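Long-range contacts in putative nucleoside-diphosphate-sugar epimerase (Staphylococcus aureus subsp. aureus, PDB 3E48), which is of unknown function but, as a putative nucleoside-diphosphate-sugar epimerase with an NAD(P)H-binding Rossmann-type domain, probably binds a dinucleotide cofactor: residues M4-T9 and D67-I72; I30-V35 and V46-L51. All blocks are in the same frame, centred on the assembly; numbering follows the deposited sequence.

Overall arrangement
From the N terminus, strand 3-6 runs into the turn at Gly-7, helix 11-22 follows, and strand 28-32 returns alongside the first strand. Contact 2 then closes a short loop, free of helix and strand, by laying 46-51 beside 30-35. Helix 56-63 leads back across the sheet to 67-72, which pairs with the other edge of strand 3-6 in contact 1. Contact 2 is therefore nested within the larger loop that contact 1 closes. Their centres lie about 10 Å apart. With the pairing of 3-6 and 28-32 between them, the contacts give the parallel order 47-50, 28-32, 3-6, 68-71, consistent with the 3-2-1-4 strand order of a Rossmann-type fold.

Contact 1 of 2, residues M4-T9 and D67-I72; sequences MLTGAT and DTVVFI
Leu-5 and Val-70 meet across two parallel strands. With CG anti to the backbone N (chi1 173°), Leu-5 CD1 lies against CB and CG1 of Val-70, 3.6 Å from CG1. The same CD1 is 3.8 Å from Ile-72 CD1, just past the strand end; aliphatic residues suit this helix-packed face. On the other face the bend at chi2 (73°) of selenomethionine Met-4 turns SE away from Val-69, toward the backbone of Ile-30 and Gly-31, while its CG passes Val-69 CG2 loosely at 4.3 Å.

The backbone ladder includes Val-70 N to Met-4 O (2.7 Å) and Thr-6 N to Val-70 O (3.0 Å). Thr-6 OG1, between its own N and carbonyl carbon (chi1 67°), accepts a weak hydrogen bond from Ile-72 N at 3.3 Å. This buried hydroxyl has a stronger partner in Tyr-53 OH, whose ring stacks on Phe-71.

Such pairing joins central strands of a Rossmann-type fold; Gly-7, with positive phi, opens a glycine-rich turn consistent with the dinucleotide-binding turn of relatives. Ile-16 of helix 11-22 packs on Leu-5 and Ile-72, Leu-89 of helix 84-96 on Val-69 and Phe-71, and strand 28-32 continues the sheet beside Leu-5.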
HETATM    1  N   MSE B   4      10.576  22.365  -6.127  1.00  8.82           N
HETATM    2  CA  MSE B   4      11.745  21.543  -5.854  1.00  6.88           C
HETATM    3  C   MSE B   4      11.550  20.143  -6.431  1.00  8.15           C
HETATM    4  O   MSE B   4      10.567  19.476  -6.122  1.00  8.02           O
HETATM    5  CB  MSE B   4      11.965  21.451  -4.342  1.00 10.15           C
HETATM    6  CG  MSE B   4      12.668  20.193  -3.883  1.00 20.18           C
HETATM    7 SE   MSE B   4      14.546  20.179  -4.315  1.00 33.67          SE
HETATM    8  CE  MSE B   4      15.061  21.694  -3.250  1.00 36.16           C
ATOM      9  N   LEU B   5      12.479  19.712  -7.278  1.00  5.85           N
ATOM     10  CA  LEU B   5      12.429  18.378  -7.869  1.00  4.71           C
ATOM     11  C   LEU B   5      13.528  17.540  -7.218  1.00  6.41           C
ATOM     12  O   LEU B   5      14.709  17.876  -7.336  1.00  7.76           O
ATOM     13  CB  LEU B   5      12.685  18.444  -9.378  1.00  5.84           C
ATOM     14  CG  LEU B   5      12.815  17.073 -10.074  1.00  9.44           C
ATOM     15  CD1 LEU B   5      11.480  16.337 -10.003  1.00  5.91           C
ATOM     16  CD2 LEU B   5      13.237  17.258 -11.533  1.00  8.70           C
ATOM     17  N   THR B   6      13.160  16.469  -6.520  1.00  6.70           N
ATOM     18  CA  THR B   6      14.180  15.627  -5.893  1.00  5.93           C
ATOM     19  C   THR B   6      14.608  14.525  -6.858  1.00 10.55           C
ATOM     20  O   THR B   6      13.833  14.120  -7.724  1.00 11.42           O
ATOM     21  CB  THR B   6      13.679  14.974  -4.569  1.00  9.88           C
ATOM     22  OG1 THR B   6      12.647  14.024  -4.860  1.00 11.67           O
ATOM     23  CG2 THR B   6      13.138  16.037  -3.615  1.00 12.62           C
ATOM     24  N   GLY B   7      15.844  14.049  -6.708  1.00 11.01           N
ATOM     25  CA  GLY B   7      16.357  13.000  -7.577  1.00 12.42           C
ATOM     26  C   GLY B   7      16.466  13.456  -9.021  1.00  9.48           C
ATOM     27  O   GLY B   7      16.354  12.658  -9.950  1.00  7.89           O
ATOM     28  N   ALA B   8      16.717  14.749  -9.197  1.00  9.82           N
ATOM     29  CA  ALA B   8      16.815  15.371 -10.514  1.00  8.51           C
ATOM     30  C   ALA B   8      17.878  14.836 -11.471  1.00  9.15           C
ATOM     31  O   ALA B   8      17.744  14.994 -12.685  1.00  8.47           O
ATOM     32  CB  ALA B   8      16.995  16.874 -10.343  1.00  7.69           C
ATOM     33  N   THR B   9      18.933  14.217 -10.945  1.00 10.01           N
ATOM     34  CA  THR B   9      19.991  13.699 -11.807  1.00 10.12           C
ATOM     35  C   THR B   9      19.754  12.259 -12.260  1.00 14.00           C
ATOM     36  O   THR B   9      20.546  11.697 -13.017  1.00 11.23           O
ATOM     37  CB  THR B   9      21.389  13.812 -11.135  1.00 11.27           C
ATOM     38  OG1 THR B   9      21.356  13.219  -9.834  1.00 14.98           O
ATOM     39  CG2 THR B   9      21.802  15.281 -11.009  1.00 17.09           C
ATOM     40  N   ASP B  67       7.679  25.487  -1.944  1.00  6.59           N
ATOM     41  CA  ASP B  67       6.223  25.479  -1.936  1.00  7.78           C
ATOM     42  C   ASP B  67       5.644  24.200  -2.511  1.00  8.59           C
ATOM     43  O   ASP B  67       4.615  23.704  -2.048  1.00  8.30           O
ATOM     44  CB  ASP B  67       5.715  26.686  -2.717  1.00  4.04           C
ATOM     45  CG  ASP B  67       6.087  27.991  -2.051  1.00  7.56           C
ATOM     46  OD1 ASP B  67       6.763  28.832  -2.686  1.00  9.97           O
ATOM     47  OD2 ASP B  67       5.699  28.164  -0.876  1.00 10.00           O
ATOM     48  N   THR B  68       6.313  23.677  -3.528  1.00  5.92           N
ATOM     49  CA  THR B  68       5.879  22.460  -4.184  1.00  7.40           C
ATOM     50  C   THR B  68       7.077  21.551  -4.369  1.00  8.71           C
ATOM     51  O   THR B  68       8.106  21.966  -4.909  1.00  8.16           O
ATOM     52  CB  THR B  68       5.264  22.773  -5.559  1.00 11.62           C
ATOM     53  OG1 THR B  68       4.135  23.636  -5.380  1.00 13.60           O
ATOM     54  CG2 THR B  68       4.812  21.500  -6.253  1.00 13.97           C
ATOM     55  N   VAL B  69       6.940  20.319  -3.893  1.00  5.71           N
ATOM     56  CA  VAL B  69       7.985  19.319  -4.011  1.00  5.22           C
ATOM     57  C   VAL B  69       7.508  18.222  -4.955  1.00  6.05           C
ATOM     58  O   VAL B  69       6.415  17.673  -4.787  1.00  7.48           O
ATOM     59  CB  VAL B  69       8.321  18.683  -2.636  1.00  5.67           C
ATOM     60  CG1 VAL B  69       9.249  17.484  -2.818  1.00  5.93           C
ATOM     61  CG2 VAL B  69       8.980  19.722  -1.733  1.00  9.10           C
ATOM     62  N   VAL B  70       8.324  17.942  -5.966  1.00  4.18           N
ATOM     63  CA  VAL B  70       8.042  16.889  -6.937  1.00  6.03           C
ATOM     64  C   VAL B  70       9.034  15.818  -6.506  1.00  7.72           C
ATOM     65  O   VAL B  70      10.245  15.991  -6.642  1.00  7.42           O
ATOM     66  CB  VAL B  70       8.332  17.358  -8.376  1.00  6.17           C
ATOM     67  CG1 VAL B  70       7.947  16.267  -9.366  1.00  8.02           C
ATOM     68  CG2 VAL B  70       7.557  18.637  -8.667  1.00  7.13           C
ATOM     69  N   PHE B  71       8.500  14.728  -5.958  1.00  6.34           N
ATOM     70  CA  PHE B  71       9.301  13.634  -5.418  1.00  7.36           C
ATOM     71  C   PHE B  71       9.422  12.419  -6.320  1.00  5.47           C
ATOM     72  O   PHE B  71       8.419  11.840  -6.730  1.00  5.85           O
ATOM     73  CB  PHE B  71       8.697  13.187  -4.084  1.00  5.18           C
ATOM     74  CG  PHE B  71       9.545  12.215  -3.318  1.00  6.09           C
ATOM     75  CD1 PHE B  71      10.619  12.669  -2.561  1.00  9.08           C
ATOM     76  CD2 PHE B  71       9.278  10.847  -3.355  1.00  7.09           C
ATOM     77  CE1 PHE B  71      11.421  11.780  -1.847  1.00  9.21           C
ATOM     78  CE2 PHE B  71      10.076   9.943  -2.643  1.00  8.17           C
ATOM     79  CZ  PHE B  71      11.152  10.414  -1.887  1.00  8.06           C
ATOM     80  N   ILE B  72      10.660  12.041  -6.619  1.00  6.16           N
ATOM     81  CA  ILE B  72      10.936  10.864  -7.431  1.00  4.05           C
ATOM     82  C   ILE B  72      11.529   9.822  -6.488  1.00  6.02           C
ATOM     83  O   ILE B  72      12.618  10.014  -5.948  1.00  7.97           O
ATOM     84  CB  ILE B  72      11.955  11.172  -8.544  1.00  7.13           C
ATOM     85  CG1 ILE B  72      11.374  12.236  -9.478  1.00  6.23           C
ATOM     86  CG2 ILE B  72      12.300   9.897  -9.315  1.00  9.35           C
ATOM     87  CD1 ILE B  72      12.318  12.669 -10.577  1.00 10.17           C
TER

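Contact 2 of 2, residues I30-V35 and V46-L51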
ATOM      1  N   ILE B  30      16.500  21.930  -7.436  1.00  7.93           N
ATOM      2  CA  ILE B  30      16.670  20.487  -7.495  1.00  7.12           C
ATOM      3  C   ILE B  30      17.386  20.020  -6.237  1.00  8.37           C
ATOM      4  O   ILE B  30      18.206  20.744  -5.667  1.00  7.54           O
ATOM      5  CB  ILE B  30      17.478  20.030  -8.738  1.00  5.20           C
ATOM      6  CG1 ILE B  30      18.906  20.578  -8.675  1.00  7.74           C
ATOM      7  CG2 ILE B  30      16.764  20.475 -10.009  1.00  9.24           C
ATOM      8  CD1 ILE B  30      19.784  20.106  -9.818  1.00 15.22           C
ATOM      9  N   GLY B  31      17.051  18.809  -5.802  1.00  8.48           N
ATOM     10  CA  GLY B  31      17.663  18.232  -4.618  1.00  6.68           C
ATOM     11  C   GLY B  31      18.347  16.943  -5.021  1.00 12.77           C
ATOM     12  O   GLY B  31      17.683  15.978  -5.391  1.00 18.11           O
ATOM     13  N   VAL B  32      19.675  16.928  -4.950  1.00  9.50           N
ATOM     14  CA  VAL B  32      20.456  15.762  -5.342  1.00 10.86           C
ATOM     15  C   VAL B  32      21.435  15.298  -4.269  1.00 12.16           C
ATOM     16  O   VAL B  32      21.869  16.080  -3.423  1.00 10.52           O
ATOM     17  CB  VAL B  32      21.260  16.061  -6.614  1.00 13.37           C
ATOM     18  CG1 VAL B  32      20.317  16.301  -7.780  1.00 22.11           C
ATOM     19  CG2 VAL B  32      22.145  17.281  -6.389  1.00 12.02           C
ATOM     20  N   ARG B  33      21.797  14.019  -4.321  1.00 17.46           N
ATOM     21  CA  ARG B  33      22.731  13.460  -3.350  1.00 17.68           C
ATOM     22  C   ARG B  33      24.162  13.887  -3.664  1.00 17.38           C
ATOM     23  O   ARG B  33      24.948  14.159  -2.758  1.00 15.94           O
ATOM     24  CB  ARG B  33      22.623  11.931  -3.338  1.00 17.82           C
ATOM     25  CG  ARG B  33      22.816  11.287  -4.692  1.00 32.38           C
ATOM     26  CD  ARG B  33      22.533   9.786  -4.661  1.00 38.95           C
ATOM     27  NE  ARG B  33      23.425   9.061  -3.759  1.00 45.09           N
ATOM     28  CZ  ARG B  33      23.180   8.845  -2.470  1.00 47.99           C
ATOM     29  NH1 ARG B  33      24.057   8.175  -1.731  1.00 46.37           N
ATOM     30  NH2 ARG B  33      22.053   9.280  -1.923  1.00 47.74           N
ATOM     31  N   ASN B  34      24.493  13.946  -4.951  1.00 18.37           N
ATOM     32  CA  ASN B  34      25.827  14.345  -5.388  1.00 28.20           C
ATOM     33  C   ASN B  34      25.750  15.523  -6.355  1.00 28.12           C
ATOM     34  O   ASN B  34      25.462  15.350  -7.539  1.00 30.27           O
ATOM     35  CB  ASN B  34      26.541  13.171  -6.063  1.00 34.20           C
ATOM     36  CG  ASN B  34      26.902  12.064  -5.087  1.00 43.20           C
ATOM     37  OD1 ASN B  34      26.027  11.412  -4.513  1.00 43.63           O
ATOM     38  ND2 ASN B  34      28.198  11.850  -4.892  1.00 45.20           N
ATOM     39  N   VAL B  35      26.015  16.718  -5.843  1.00 22.43           N
ATOM     40  CA  VAL B  35      25.963  17.930  -6.649  1.00 32.35           C
ATOM     41  C   VAL B  35      26.977  17.909  -7.793  1.00 33.72           C
ATOM     42  O   VAL B  35      26.810  18.608  -8.793  1.00 31.83           O
ATOM     43  CB  VAL B  35      26.224  19.179  -5.779  1.00 30.05           C
ATOM     44  CG1 VAL B  35      26.059  20.441  -6.612  1.00 32.82           C
ATOM     45  CG2 VAL B  35      25.271  19.193  -4.594  1.00 28.88           C
ATOM     46  N   VAL B  46      18.788  26.438 -12.650  1.00  8.81           N
ATOM     47  CA  VAL B  46      18.075  25.843 -11.528  1.00  9.10           C
ATOM     48  C   VAL B  46      18.977  25.969 -10.312  1.00  9.05           C
ATOM     49  O   VAL B  46      20.199  26.000 -10.445  1.00 10.08           O
ATOM     50  CB  VAL B  46      17.754  24.343 -11.770  1.00 10.25           C
ATOM     51  CG1 VAL B  46      16.802  24.196 -12.945  1.00 11.42           C
ATOM     52  CG2 VAL B  46      19.043  23.566 -12.025  1.00 17.95           C
ATOM     53  N   SER B  47      18.377  26.067  -9.131  1.00  8.23           N
ATOM     54  CA  SER B  47      19.152  26.177  -7.903  1.00 11.43           C
ATOM     55  C   SER B  47      19.356  24.762  -7.389  1.00 11.15           C
ATOM     56  O   SER B  47      18.423  23.967  -7.349  1.00 11.09           O
ATOM     57  CB  SER B  47      18.411  27.022  -6.868  1.00 10.34           C
ATOM     58  OG  SER B  47      18.247  28.353  -7.339  1.00 18.73           O
ATOM     59  N   VAL B  48      20.587  24.464  -6.996  1.00  9.20           N
ATOM     60  CA  VAL B  48      20.963  23.138  -6.533  1.00  7.25           C
ATOM     61  C   VAL B  48      21.185  23.014  -5.034  1.00  8.83           C
ATOM     62  O   VAL B  48      21.940  23.786  -4.443  1.00  9.34           O
ATOM     63  CB  VAL B  48      22.262  22.693  -7.231  1.00  9.96           C
ATOM     64  CG1 VAL B  48      22.621  21.271  -6.832  1.00 10.26           C
ATOM     65  CG2 VAL B  48      22.105  22.825  -8.741  1.00 11.46           C
ATOM     66  N   ARG B  49      20.531  22.029  -4.426  1.00  6.96           N
ATOM     67  CA  ARG B  49      20.686  21.759  -3.004  1.00  5.99           C
ATOM     68  C   ARG B  49      21.041  20.284  -2.855  1.00  8.58           C
ATOM     69  O   ARG B  49      20.611  19.455  -3.658  1.00  8.94           O
ATOM     70  CB  ARG B  49      19.390  22.068  -2.250  1.00  5.60           C
ATOM     71  CG  ARG B  49      19.057  23.553  -2.211  1.00  6.22           C
ATOM     72  CD  ARG B  49      17.790  23.833  -1.429  1.00  9.20           C
ATOM     73  NE  ARG B  49      17.575  25.270  -1.270  1.00 11.43           N
ATOM     74  CZ  ARG B  49      16.512  25.810  -0.684  1.00 11.01           C
ATOM     75  NH1 ARG B  49      15.553  25.031  -0.199  1.00  9.72           N
ATOM     76  NH2 ARG B  49      16.411  27.129  -0.583  1.00 10.69           N
ATOM     77  N   GLN B  50      21.844  19.965  -1.844  1.00  9.42           N
ATOM     78  CA  GLN B  50      22.245  18.585  -1.603  1.00  8.21           C
ATOM     79  C   GLN B  50      21.211  17.962  -0.678  1.00  9.00           C
ATOM     80  O   GLN B  50      20.764  18.594   0.280  1.00 11.16           O
ATOM     81  CB  GLN B  50      23.639  18.532  -0.961  1.00 15.86           C
ATOM     82  CG  GLN B  50      24.273  17.141  -0.999  1.00 14.52           C
ATOM     83  CD  GLN B  50      25.763  17.160  -0.695  1.00 29.79           C
ATOM     84  OE1 GLN B  50      26.516  17.941  -1.279  1.00 36.91           O
ATOM     85  NE2 GLN B  50      26.198  16.285   0.205  1.00 31.93           N
ATOM     86  N   LEU B  51      20.838  16.719  -0.965  1.00  8.98           N
ATOM     87  CA  LEU B  51      19.831  16.020  -0.183  1.00 10.43           C
ATOM     88  C   LEU B  51      20.103  14.519  -0.086  1.00 10.19           C
ATOM     89  O   LEU B  51      20.628  13.909  -1.018  1.00 17.38           O
ATOM     90  CB  LEU B  51      18.459  16.255  -0.824  1.00 15.21           C
ATOM     91  CG  LEU B  51      17.273  15.391  -0.396  1.00 26.41           C
ATOM     92  CD1 LEU B  51      16.935  15.656   1.058  1.00 24.73           C
ATOM     93  CD2 LEU B  51      16.079  15.706  -1.289  1.00 30.73           C
TER
HETATM   94  O   HOH W   1      27.376  16.375  -3.235  1.00 37.09           O
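Val-48 gathers three aliphatic side chains from 30-35. Its CG2 lies 3.7 Å from CD1 of Ile-30, the two side chains running side by side and pointing the same way. Its CG1, anti to the backbone N (chi1 -176°), meets Val-35 CG1 at 3.5 Å and Val-32 CG2 at 4.0 Å, both residues crossing it obliquely. Beta-branched Ile-30, Val-32 and Val-48 suit the extended backbone, and Val-35 adds its methyls from the turn beyond. Ile-30 holds CG1 between its N and carbonyl carbon (chi1 64°); CD1, further out, also touches Val-46 CG2.

Backbone hydrogen bonds between the parallel strands set this register. Ile-30 N donates to Ser-47 O and Ile-30 O accepts from Arg-49 N; Val-32 N then donates to Arg-49 O. At the strand ends Leu-51 N reaches Val-32 O at 2.7 Å, but from above the carbonyl plane (51° out of it). Gly-31 lies beside Arg-49 and Leu-51, where a CB would come tightly against Leu-51 CD2, so the lack of a side chain suits the place.

Further out, Gln-50 passes Arg-33 O, with its CG 3.5 Å from that oxygen. A water accepts from Val-35 N at 3.0 Å and donates weakly to Gln-50 OE1 and Arg-33 O, joining the turn to the neighbouring strand. These strands form the edge of the Rossmann-type sheet; helix 56-63 follows 47-50 and packs back on it, Met-59 and Ala-62 against Leu-51. On that face Arg-49 extends to the carbonyl of Ala-62 in the helix's last turn and that of Lys-64 just beyond.

The chemistry is divided: valine and isoleucine make an apolar patch beside solvent-facing Gln-50, while a water serves the polar turn. Two carbonyls at and just past the C-terminal end of that helix, gripping Arg-49 NH1, would probably help to stabilise its positive charge.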